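Local atomic coordinates of uncharacterized CONSERVED DOMAIN PROTEIN (Vibrio cholerae, PDB entry 3LKV), a protein that probably serves as the substrate-binding protein of an ABC transporter and holds a phenylalanine in the cleft between its two lobes. Residues T8-L22 and E68-T80. Residues are numbered along the deposited sequence; the frame is centred on the assembly and turned at random.
Sequences TAKVAVSQIVEHPAL and ENPDVLVGIATPT. With PHE (phenylalanine), chain B.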
loop_
_atom_site.group_PDB
_atom_site.type_symbol
_atom_site.label_atom_id
_atom_site.label_comp_id
_atom_site.label_asym_id
_atom_site.label_seq_id
_atom_site.Cartn_x
_atom_site.Cartn_y
_atom_site.Cartn_z
ATOM N N THR A 8 11.034 14.883 5.955
ATOM C CA THR A 8 10.114 13.754 5.822
ATOM C C THR A 8 9.738 13.239 7.225
ATOM O O THR A 8 10.616 12.901 8.003
ATOM C CB THR A 8 10.773 12.592 5.008
ATOM O OG1 THR A 8 10.999 13.051 3.679
ATOM C CG2 THR A 8 9.891 11.305 4.937
ATOM N N ALA A 9 8.465 13.150 7.553
ATOM C CA ALA A 9 8.079 12.535 8.809
ATOM C C ALA A 9 8.260 11.019 8.708
ATOM O O ALA A 9 7.872 10.388 7.696
ATOM C CB ALA A 9 6.652 12.846 9.115
ATOM N N LYS A 10 8.814 10.432 9.746
ATOM C CA LYS A 10 8.992 8.989 9.789
ATOM C C LYS A 10 8.160 8.399 10.912
ATOM O O LYS A 10 8.383 8.676 12.066
ATOM C CB LYS A 10 10.457 8.643 9.964
ATOM C CG LYS A 10 10.795 7.133 9.807
ATOM C CD LYS A 10 12.359 6.938 9.518
ATOM C CE LYS A 10 12.947 5.579 10.033
ATOM N NZ LYS A 10 12.919 4.410 9.074
ATOM N N VAL A 11 7.170 7.620 10.524
ATOM C CA VAL A 11 6.210 7.007 11.424
ATOM C C VAL A 11 6.357 5.491 11.266
ATOM O O VAL A 11 6.212 4.970 10.156
ATOM C CB VAL A 11 4.806 7.481 11.095
ATOM C CG1 VAL A 11 3.748 6.774 11.977
ATOM C CG2 VAL A 11 4.754 9.051 11.274
ATOM N N ALA A 12 6.615 4.803 12.385
ATOM C CA ALA A 12 6.832 3.373 12.383
ATOM C C ALA A 12 5.734 2.706 13.204
ATOM O O ALA A 12 5.544 3.055 14.366
ATOM C CB ALA A 12 8.237 3.054 12.970
ATOM N N VAL A 13 5.050 1.764 12.577
ATOM C CA VAL A 13 3.851 1.172 13.077
ATOM C C VAL A 13 4.067 -0.295 13.359
ATOM O O VAL A 13 4.445 -1.052 12.463
ATOM C CB VAL A 13 2.700 1.276 12.072
ATOM C CG1 VAL A 13 1.435 0.680 12.692
ATOM C CG2 VAL A 13 2.469 2.736 11.622
ATOM N N SER A 14 3.865 -0.688 14.607
ATOM C CA SER A 14 3.960 -2.056 15.015
ATOM C C SER A 14 2.600 -2.588 15.462
ATOM O O SER A 14 1.929 -1.981 16.294
ATOM C CB SER A 14 4.897 -2.107 16.191
ATOM O OG SER A 14 5.090 -3.442 16.659
ATOM N N GLN A 15 2.247 -3.776 14.980
ATOM C CA GLN A 15 0.903 -4.344 15.134
ATOM C C GLN A 15 1.089 -5.782 15.533
ATOM O O GLN A 15 1.885 -6.498 14.900
ATOM C CB GLN A 15 0.210 -4.264 13.775
ATOM C CG GLN A 15 -1.185 -4.572 13.796
ATOM C CD GLN A 15 -1.840 -4.392 12.423
ATOM O OE1 GLN A 15 -1.701 -3.359 11.812
ATOM N NE2 GLN A 15 -2.580 -5.384 11.983
ATOM N N ILE A 16 0.381 -6.246 16.565
ATOM C CA ILE A 16 0.639 -7.582 17.083
ATOM C C ILE A 16 0.380 -8.680 16.036
ATOM O O ILE A 16 1.116 -9.688 15.956
ATOM C CB ILE A 16 -0.115 -7.808 18.429
ATOM C CG1 ILE A 16 0.218 -9.153 19.052
ATOM C CG2 ILE A 16 -1.637 -7.613 18.267
ATOM C CD1 ILE A 16 1.703 -9.416 19.375
ATOM N N VAL A 17 -0.686 -8.508 15.259
ATOM C CA VAL A 17 -1.087 -9.504 14.278
ATOM C C VAL A 17 -2.014 -8.817 13.301
ATOM O O VAL A 17 -2.629 -7.786 13.620
ATOM C CB VAL A 17 -1.752 -10.761 14.947
ATOM C CG1 VAL A 17 -3.177 -10.461 15.404
ATOM C CG2 VAL A 17 -1.770 -11.981 13.963
ATOM N N GLU A 18 -2.101 -9.350 12.083
ATOM C CA GLU A 18 -3.145 -8.890 11.116
ATOM C C GLU A 18 -4.472 -9.577 11.391
ATOM O O GLU A 18 -4.613 -10.744 11.159
ATOM C CB GLU A 18 -2.674 -9.144 9.679
ATOM C CG GLU A 18 -1.434 -8.269 9.448
ATOM C CD GLU A 18 -0.757 -8.396 8.091
ATOM O OE1 GLU A 18 -1.103 -9.280 7.300
ATOM O OE2 GLU A 18 0.157 -7.567 7.822
ATOM N N HIS A 19 -5.403 -8.854 12.011
ATOM C CA HIS A 19 -6.811 -9.223 11.989
ATOM C C HIS A 19 -7.615 -7.987 11.615
ATOM O O HIS A 19 -7.111 -6.878 11.725
ATOM C CB HIS A 19 -7.278 -9.913 13.301
ATOM C CG HIS A 19 -7.193 -9.087 14.555
ATOM N ND1 HIS A 19 -8.155 -8.171 14.910
ATOM C CD2 HIS A 19 -6.332 -9.136 15.599
ATOM C CE1 HIS A 19 -7.860 -7.651 16.090
ATOM N NE2 HIS A 19 -6.760 -8.221 16.534
ATOM N N PRO A 20 -8.842 -8.176 11.100
ATOM C CA PRO A 20 -9.483 -7.035 10.441
ATOM C C PRO A 20 -9.597 -5.753 11.257
ATOM O O PRO A 20 -9.364 -4.681 10.700
ATOM C CB PRO A 20 -10.878 -7.585 10.080
ATOM C CG PRO A 20 -10.646 -9.075 9.778
ATOM C CD PRO A 20 -9.476 -9.472 10.727
ATOM N N ALA A 21 -9.905 -5.834 12.561
ATOM C CA ALA A 21 -10.008 -4.598 13.357
ATOM C C ALA A 21 -8.693 -3.809 13.358
ATOM O O ALA A 21 -8.669 -2.560 13.242
ATOM C CB ALA A 21 -10.455 -4.848 14.772
ATOM N N LEU A 22 -7.589 -4.514 13.507
ATOM C CA LEU A 22 -6.308 -3.794 13.587
ATOM C C LEU A 22 -5.875 -3.275 12.238
ATOM O O LEU A 22 -5.265 -2.190 12.161
ATOM C CB LEU A 22 -5.226 -4.653 14.171
ATOM C CG LEU A 22 -5.550 -5.206 15.570
ATOM C CD1 LEU A 22 -4.354 -5.925 16.046
ATOM C CD2 LEU A 22 -5.949 -4.114 16.538
ATOM N N GLU A 68 16.122 2.715 14.182
ATOM C CA GLU A 68 15.983 3.476 12.949
ATOM C C GLU A 68 15.519 4.934 13.223
ATOM O O GLU A 68 15.136 5.648 12.296
ATOM C CB GLU A 68 14.952 2.766 12.046
ATOM C CG GLU A 68 15.402 1.417 11.520
ATOM C CD GLU A 68 14.275 0.594 10.850
ATOM O OE1 GLU A 68 13.078 1.030 10.772
ATOM O OE2 GLU A 68 14.599 -0.521 10.399
ATOM N N ASN A 69 15.531 5.368 14.477
ATOM C CA ASN A 69 15.163 6.741 14.805
ATOM C C ASN A 69 13.935 7.339 14.059
ATOM O O ASN A 69 14.037 8.277 13.294
ATOM C CB ASN A 69 16.399 7.600 14.645
ATOM C CG ASN A 69 17.620 6.947 15.326
ATOM O OD1 ASN A 69 17.581 6.618 16.517
ATOM N ND2 ASN A 69 18.663 6.673 14.546
ATOM N N PRO A 70 12.767 6.749 14.252
ATOM C CA PRO A 70 11.587 7.353 13.650
ATOM C C PRO A 70 11.167 8.560 14.480
ATOM O O PRO A 70 11.558 8.657 15.628
ATOM C CB PRO A 70 10.542 6.255 13.754
ATOM C CG PRO A 70 10.933 5.534 15.058
ATOM C CD PRO A 70 12.447 5.594 15.085
ATOM N N ASP A 71 10.356 9.439 13.917
ATOM C CA ASP A 71 9.829 10.605 14.648
ATOM C C ASP A 71 8.753 10.143 15.625
ATOM O O ASP A 71 8.608 10.693 16.738
ATOM C CB ASP A 71 9.270 11.631 13.670
ATOM C CG ASP A 71 10.339 12.163 12.682
ATOM O OD1 ASP A 71 11.255 12.849 13.152
ATOM O OD2 ASP A 71 10.311 11.907 11.440
ATOM N N VAL A 72 7.952 9.159 15.221
ATOM C CA VAL A 72 6.874 8.696 16.075
ATOM C C VAL A 72 6.694 7.204 15.898
ATOM O O VAL A 72 6.755 6.687 14.765
ATOM C CB VAL A 72 5.483 9.411 15.775
ATOM C CG1 VAL A 72 4.422 8.903 16.730
ATOM C CG2 VAL A 72 5.618 10.930 15.912
ATOM N N LEU A 73 6.506 6.524 17.018
ATOM C CA LEU A 73 6.233 5.091 17.008
ATOM C C LEU A 73 4.756 4.894 17.316
ATOM O O LEU A 73 4.222 5.594 18.172
ATOM C CB LEU A 73 7.074 4.370 18.037
ATOM C CG LEU A 73 8.572 4.315 17.811
ATOM C CD1 LEU A 73 9.276 4.191 19.196
ATOM C CD2 LEU A 73 8.909 3.124 16.908
ATOM N N VAL A 74 4.097 4.004 16.587
ATOM C CA VAL A 74 2.680 3.751 16.791
ATOM C C VAL A 74 2.533 2.278 17.158
ATOM O O VAL A 74 3.035 1.384 16.419
ATOM C CB VAL A 74 1.835 4.063 15.533
ATOM C CG1 VAL A 74 0.392 3.615 15.769
ATOM C CG2 VAL A 74 1.891 5.576 15.187
ATOM N N GLY A 75 1.954 2.013 18.309
ATOM C CA GLY A 75 1.722 0.634 18.705
ATOM C C GLY A 75 0.248 0.325 18.603
ATOM O O GLY A 75 -0.576 0.835 19.399
ATOM N N ILE A 76 -0.108 -0.508 17.646
ATOM C CA ILE A 76 -1.473 -0.885 17.483
ATOM C C ILE A 76 -1.660 -2.236 18.232
ATOM O O ILE A 76 -1.075 -3.266 17.845
ATOM C CB ILE A 76 -1.812 -1.085 16.009
ATOM C CG1 ILE A 76 -1.599 0.178 15.199
ATOM C CG2 ILE A 76 -3.229 -1.566 15.857
ATOM C CD1 ILE A 76 -1.889 -0.006 13.637
ATOM N N ALA A 77 -2.488 -2.203 19.277
ATOM C CA ALA A 77 -2.798 -3.342 20.147
ATOM C C ALA A 77 -1.809 -3.396 21.307
ATOM O O ALA A 77 -0.706 -2.854 21.247
ATOM C CB ALA A 77 -2.884 -4.687 19.380
ATOM N N THR A 78 -2.231 -4.043 22.380
ATOM C CA THR A 78 -1.536 -3.938 23.663
ATOM C C THR A 78 -0.131 -4.535 23.690
ATOM O O THR A 78 0.804 -3.907 24.190
ATOM C CB THR A 78 -2.420 -4.515 24.806
ATOM O OG1 THR A 78 -3.543 -3.644 24.976
ATOM C CG2 THR A 78 -1.642 -4.581 26.119
ATOM N N PRO A 79 0.030 -5.761 23.180
ATOM C CA PRO A 79 1.352 -6.415 23.340
ATOM C C PRO A 79 2.450 -5.683 22.548
ATOM O O PRO A 79 3.547 -5.519 23.039
ATOM C CB PRO A 79 1.126 -7.848 22.844
ATOM C CG PRO A 79 -0.329 -8.024 22.769
ATOM C CD PRO A 79 -0.966 -6.654 22.603
ATOM N N THR A 80 2.123 -5.134 21.389
ATOM C CA THR A 80 3.132 -4.423 20.595
ATOM C C THR A 80 3.373 -3.066 21.232
ATOM O O THR A 80 4.507 -2.651 21.313
ATOM C CB THR A 80 2.697 -4.314 19.131
ATOM O OG1 THR A 80 1.270 -4.446 19.066
ATOM C CG2 THR A 80 3.299 -5.493 18.310
HETATM N N PHE B . -8.017 -3.709 22.168
HETATM C CA PHE B . -7.133 -4.879 21.777
HETATM C C PHE B . -5.775 -4.744 22.520
HETATM O O PHE B . -5.746 -3.994 23.540
HETATM C CB PHE B . -6.973 -4.998 20.254
HETATM C CG PHE B . -8.195 -5.597 19.564
HETATM C CD1 PHE B . -8.484 -6.968 19.691
HETATM C CD2 PHE B . -9.055 -4.813 18.826
HETATM C CE1 PHE B . -9.586 -7.509 19.111
HETATM C CE2 PHE B . -10.156 -5.350 18.231
HETATM C CZ PHE B . -10.451 -6.690 18.363
HETATM O OXT PHE B . -4.736 -5.357 22.189
HETATM O O HOH W 1 6.409 -3.806 19.187
#
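I76 lies across V13, its CD1 3.5 Å from V13 CG1, while its other branch, CG2, slides past L22 CD2. That split follows from chi1 of -60°, which sets CG1 beside the backbone N and leaves CG2 anti to it, facing the start of helix 20-35. V74 continues the same apolar face, side by side with V13 and reaching V11 CG1 through its CG2. Beneath these side chains, strands 9-15 and 72-76 run parallel, their axes 4.7 Å apart at the closest point, laced by a ladder in which A12 and S14 each give their N-H and their carbonyl to the neighbour; S14 N to V74 O is nearly straight at 172°. On the opposite face A12 CB meets P70 CB and L73 CD2, and F65 of helix 55-66 packs over A12 and L73.

At the strand entrance, D71 folds back so that OD2 accepts K10 N at 2.7 Å through its anti lone pair, and K10 O takes both D71 N and V72 N. Across the contact the K10 amine makes a long salt bridge to E68 OE1, 3.8 Å; its hydrogen bonds go to E45 and D47, both ligands of a bound zinc ion.

At the other end I16 CG2 presses tightly on A77 CB, 3.4 Å away, and T80 OG1 bonds back to I76 O. The bond ties the first turn of helix 78-87 to the end of strand 72-76 and probably helps hold T78, which grips the phenylalanine carboxylate: N to OXT at 2.8 Å, OG1 to O at 2.7 Å. Ligand held at the C-terminal ends of parallel strands, where helices begin, is characteristic of the Rossmann-like lobes of periplasmic binding proteins.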